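Local coordinates for protein HhaI Restriction Endonuclease (Haemophilus parahaemolyticus, PDB 6UKI) that probably cuts double-stranded DNA as a type II restriction endonuclease at the sequence GCGC, using divalent metal ions, at residues 44-49 and 127-132. Numbering follows the deposited sequence.
With CA (calcium ion), chain G; nucleotides of chain B.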
loop_
_atom_site.group_PDB
_atom_site.type_symbol
_atom_site.label_atom_id
_atom_site.label_comp_id
_atom_site.label_asym_id
_atom_site.label_seq_id
_atom_site.Cartn_x
_atom_site.Cartn_y
_atom_site.Cartn_z
ATOM N N TYR A 44 -10.683 12.891 5.218
ATOM C CA TYR A 44 -10.402 11.769 4.334
ATOM C C TYR A 44 -11.108 10.514 4.816
ATOM O O TYR A 44 -11.290 10.298 6.020
ATOM C CB TYR A 44 -8.900 11.498 4.227
ATOM C CG TYR A 44 -8.205 12.369 3.209
ATOM C CD1 TYR A 44 -8.275 12.076 1.857
ATOM C CD2 TYR A 44 -7.490 13.494 3.600
ATOM C CE1 TYR A 44 -7.650 12.876 0.919
ATOM C CE2 TYR A 44 -6.856 14.296 2.673
ATOM C CZ TYR A 44 -6.943 13.984 1.335
ATOM O OH TYR A 44 -6.319 14.774 0.407
ATOM N N ILE A 45 -11.512 9.698 3.846
ATOM C CA ILE A 45 -12.078 8.374 4.069
ATOM C C ILE A 45 -11.141 7.363 3.430
ATOM O O ILE A 45 -10.795 7.494 2.251
ATOM C CB ILE A 45 -13.486 8.249 3.463
ATOM C CG1 ILE A 45 -14.411 9.336 4.006
ATOM C CG2 ILE A 45 -14.059 6.859 3.717
ATOM C CD1 ILE A 45 -15.717 9.429 3.240
ATOM N N GLU A 46 -10.738 6.355 4.196
ATOM C CA GLU A 46 -9.806 5.345 3.714
ATOM C C GLU A 46 -10.556 4.064 3.353
ATOM O O GLU A 46 -11.245 3.487 4.199
ATOM C CB GLU A 46 -8.739 5.062 4.769
ATOM C CG GLU A 46 -7.711 4.017 4.353
ATOM C CD GLU A 46 -6.850 4.451 3.178
ATOM O OE1 GLU A 46 -6.124 3.593 2.642
ATOM O OE2 GLU A 46 -6.891 5.638 2.790
ATOM N N ALA A 47 -10.401 3.616 2.105
ATOM C CA ALA A 47 -10.986 2.368 1.627
ATOM C C ALA A 47 -9.985 1.228 1.778
ATOM O O ALA A 47 -8.817 1.380 1.416
ATOM C CB ALA A 47 -11.396 2.504 0.157
ATOM N N LYS A 48 -10.441 0.086 2.296
ATOM C CA LYS A 48 -9.584 -1.089 2.431
ATOM C C LYS A 48 -10.417 -2.341 2.217
ATOM O O LYS A 48 -11.526 -2.438 2.737
ATOM C CB LYS A 48 -8.918 -1.152 3.815
ATOM C CG LYS A 48 -7.952 -0.021 4.071
ATOM C CD LYS A 48 -6.866 -0.398 5.034
ATOM C CE LYS A 48 -5.591 0.363 4.686
ATOM N NZ LYS A 48 -5.391 0.374 3.205
ATOM N N MET A 49 -9.882 -3.299 1.464
ATOM C CA MET A 49 -10.579 -4.567 1.261
ATOM C C MET A 49 -10.578 -5.390 2.552
ATOM O O MET A 49 -9.834 -5.097 3.489
ATOM C CB MET A 49 -9.932 -5.355 0.119
ATOM C CG MET A 49 -10.522 -5.070 -1.247
ATOM S SD MET A 49 -9.430 -5.485 -2.622
ATOM C CE MET A 49 -10.243 -6.904 -3.327
ATOM N N LYS A 127 -10.606 10.318 8.975
ATOM C CA LYS A 127 -11.551 10.211 10.073
ATOM C C LYS A 127 -12.435 8.981 9.990
ATOM O O LYS A 127 -12.919 8.524 11.027
ATOM C CB LYS A 127 -12.433 11.465 10.159
ATOM C CG LYS A 127 -11.934 12.450 11.209
ATOM C CD LYS A 127 -12.052 13.894 10.759
ATOM C CE LYS A 127 -13.493 14.371 10.783
ATOM N NZ LYS A 127 -13.561 15.844 11.031
ATOM N N PHE A 128 -12.618 8.413 8.804
ATOM C CA PHE A 128 -13.489 7.263 8.633
ATOM C C PHE A 128 -12.849 6.257 7.690
ATOM O O PHE A 128 -12.088 6.616 6.789
ATOM C CB PHE A 128 -14.862 7.686 8.099
ATOM C CG PHE A 128 -15.682 8.437 9.098
ATOM C CD1 PHE A 128 -15.559 9.810 9.222
ATOM C CD2 PHE A 128 -16.560 7.767 9.932
ATOM C CE1 PHE A 128 -16.310 10.502 10.152
ATOM C CE2 PHE A 128 -17.310 8.452 10.863
ATOM C CZ PHE A 128 -17.187 9.824 10.969
ATOM N N PHE A 129 -13.165 4.989 7.915
ATOM C CA PHE A 129 -12.814 3.908 7.009
ATOM C C PHE A 129 -14.069 3.402 6.316
ATOM O O PHE A 129 -15.176 3.490 6.857
ATOM C CB PHE A 129 -12.158 2.747 7.757
ATOM C CG PHE A 129 -10.723 2.975 8.099
ATOM C CD1 PHE A 129 -10.372 3.772 9.174
ATOM C CD2 PHE A 129 -9.718 2.374 7.358
ATOM C CE1 PHE A 129 -9.044 3.980 9.496
ATOM C CE2 PHE A 129 -8.390 2.577 7.675
ATOM C CZ PHE A 129 -8.052 3.383 8.745
ATOM N N ILE A 130 -13.890 2.858 5.119
ATOM C CA ILE A 130 -14.958 2.173 4.410
ATOM C C ILE A 130 -14.433 0.827 3.927
ATOM O O ILE A 130 -13.287 0.717 3.473
ATOM C CB ILE A 130 -15.502 3.023 3.241
ATOM C CG1 ILE A 130 -16.616 2.277 2.499
ATOM C CG2 ILE A 130 -14.386 3.416 2.301
ATOM C CD1 ILE A 130 -17.619 3.187 1.809
ATOM N N THR A 131 -15.270 -0.198 4.045
ATOM C CA THR A 131 -14.963 -1.547 3.586
ATOM C C THR A 131 -16.293 -2.287 3.452
ATOM O O THR A 131 -17.362 -1.684 3.592
ATOM C CB THR A 131 -13.967 -2.234 4.534
ATOM O OG1 THR A 131 -13.710 -3.571 4.080
ATOM C CG2 THR A 131 -14.482 -2.265 5.966
ATOM N N SER A 132 -16.240 -3.591 3.169
ATOM C CA SER A 132 -17.464 -4.317 2.847
ATOM C C SER A 132 -17.407 -5.751 3.350
ATOM O O SER A 132 -16.358 -6.394 3.296
ATOM C CB SER A 132 -17.729 -4.326 1.336
ATOM O OG SER A 132 -18.649 -5.350 0.985
HETATM CA CA CA G . -6.893 2.301 0.922
ATOM P P DT B 10 -6.080 -2.670 -0.562
ATOM O OP1 DT B 10 -7.527 -2.786 -0.824
ATOM O OP2 DT B 10 -5.573 -1.729 0.462
ATOM O "O5'" DT B 10 -5.520 -4.127 -0.199
ATOM C "C5'" DT B 10 -6.058 -5.280 -0.822
ATOM C "C4'" DT B 10 -5.160 -5.763 -1.946
ATOM O "O4'" DT B 10 -3.836 -6.091 -1.431
ATOM C "C3'" DT B 10 -5.657 -7.016 -2.674
ATOM O "O3'" DT B 10 -5.417 -6.874 -4.067
ATOM C "C2'" DT B 10 -4.808 -8.135 -2.058
ATOM C "C1'" DT B 10 -3.488 -7.419 -1.808
ATOM N N1 DT B 10 -2.638 -8.030 -0.702
ATOM C C2 DT B 10 -1.299 -8.302 -0.938
ATOM O O2 DT B 10 -0.751 -8.105 -2.004
ATOM N N3 DT B 10 -0.620 -8.819 0.130
ATOM C C4 DT B 10 -1.127 -9.093 1.385
ATOM O O4 DT B 10 -0.434 -9.566 2.282
ATOM C C5 DT B 10 -2.530 -8.787 1.571
ATOM C C7 DT B 10 -3.187 -9.040 2.896
ATOM C C6 DT B 10 -3.209 -8.274 0.531
ATOM P P DC B 9 -3.916 2.053 0.020
ATOM O OP1 DC B 9 -5.238 2.581 -0.348
ATOM O OP2 DC B 9 -3.574 1.746 1.411
ATOM O "O5'" DC B 9 -3.716 0.716 -0.830
ATOM C "C5'" DC B 9 -4.301 0.619 -2.094
ATOM C "C4'" DC B 9 -3.868 -0.643 -2.797
ATOM O "O4'" DC B 9 -2.452 -0.607 -3.088
ATOM C "C3'" DC B 9 -4.026 -1.927 -2.017
ATOM O "O3'" DC B 9 -5.384 -2.315 -1.969
ATOM C "C2'" DC B 9 -3.190 -2.861 -2.891
ATOM C "C1'" DC B 9 -1.990 -1.956 -3.221
ATOM N N1 DC B 9 -0.834 -2.166 -2.293
ATOM C C2 DC B 9 0.107 -3.149 -2.583
ATOM O O2 DC B 9 -0.018 -3.803 -3.615
ATOM N N3 DC B 9 1.141 -3.345 -1.723
ATOM C C4 DC B 9 1.243 -2.601 -0.616
ATOM N N4 DC B 9 2.281 -2.825 0.199
ATOM C C5 DC B 9 0.286 -1.597 -0.296
ATOM C C6 DC B 9 -0.728 -1.416 -1.150
HETATM O O HOH W 1 -7.945 1.940 -0.988
#
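E46 and F129 pair side by side in two parallel strands, 44-47 and 127-132, between the flanking bridges I45-F128 and A47-I130. Four backbone hydrogen bonds join the strands. K127 N bonds to Y44 O, and E46 N to F128 O at 2.9 Å. I130 N then reaches E46 O, and K48 N reaches I130 O at 3.1 Å. Beyond these, T131 OG1 donates to K48 O at 2.8 Å, in the carbonyl plane. Its chi1 of 178° sets OG1 opposite the backbone N, and this side-chain bond follows the last backbone bond, from K48 N to I130 O.

On the face bearing I45, F128, A47 and I130 the side-chain contacts are apolar. I130 CG2 lies between I45 CG2 (3.7 Å) and A47 CB. On the other face, E46 CB sits over the F129 ring, 4.2 Å from its centroid, in a CH-pi contact. K48 CD comes to the edge of the same ring.

The polar ends of E46 and K48 turn from the partner strand to metal and DNA. The E46 chain leaves anti to the backbone N (chi1 -180°) and bends at chi2, bringing OE1 to the calcium ion at 2.3 Å. A47 O, OP1 of DC9 of chain B, a water and D34 OD2 also bind the calcium ion. E46 OE2 is hydrogen-bonded to S33 OG. K48 NZ bonds to DC9 OP2 of chain B at 2.9 Å and forms a salt bridge with E46 OE1, in which the hydrogen bond is weak. D34 with E46-A47-K48 fits the PD-(D/E)XK nuclease motif.

Strand 43-47 runs between 35-37 and 126-132 in a mixed sheet, with 136-140 beyond 126-132. Helix 3-18 covers I45 and I130, F252 of helix 242-256 meets F128, and Y121 of helix 110-122 packs on E46, K48 and F129.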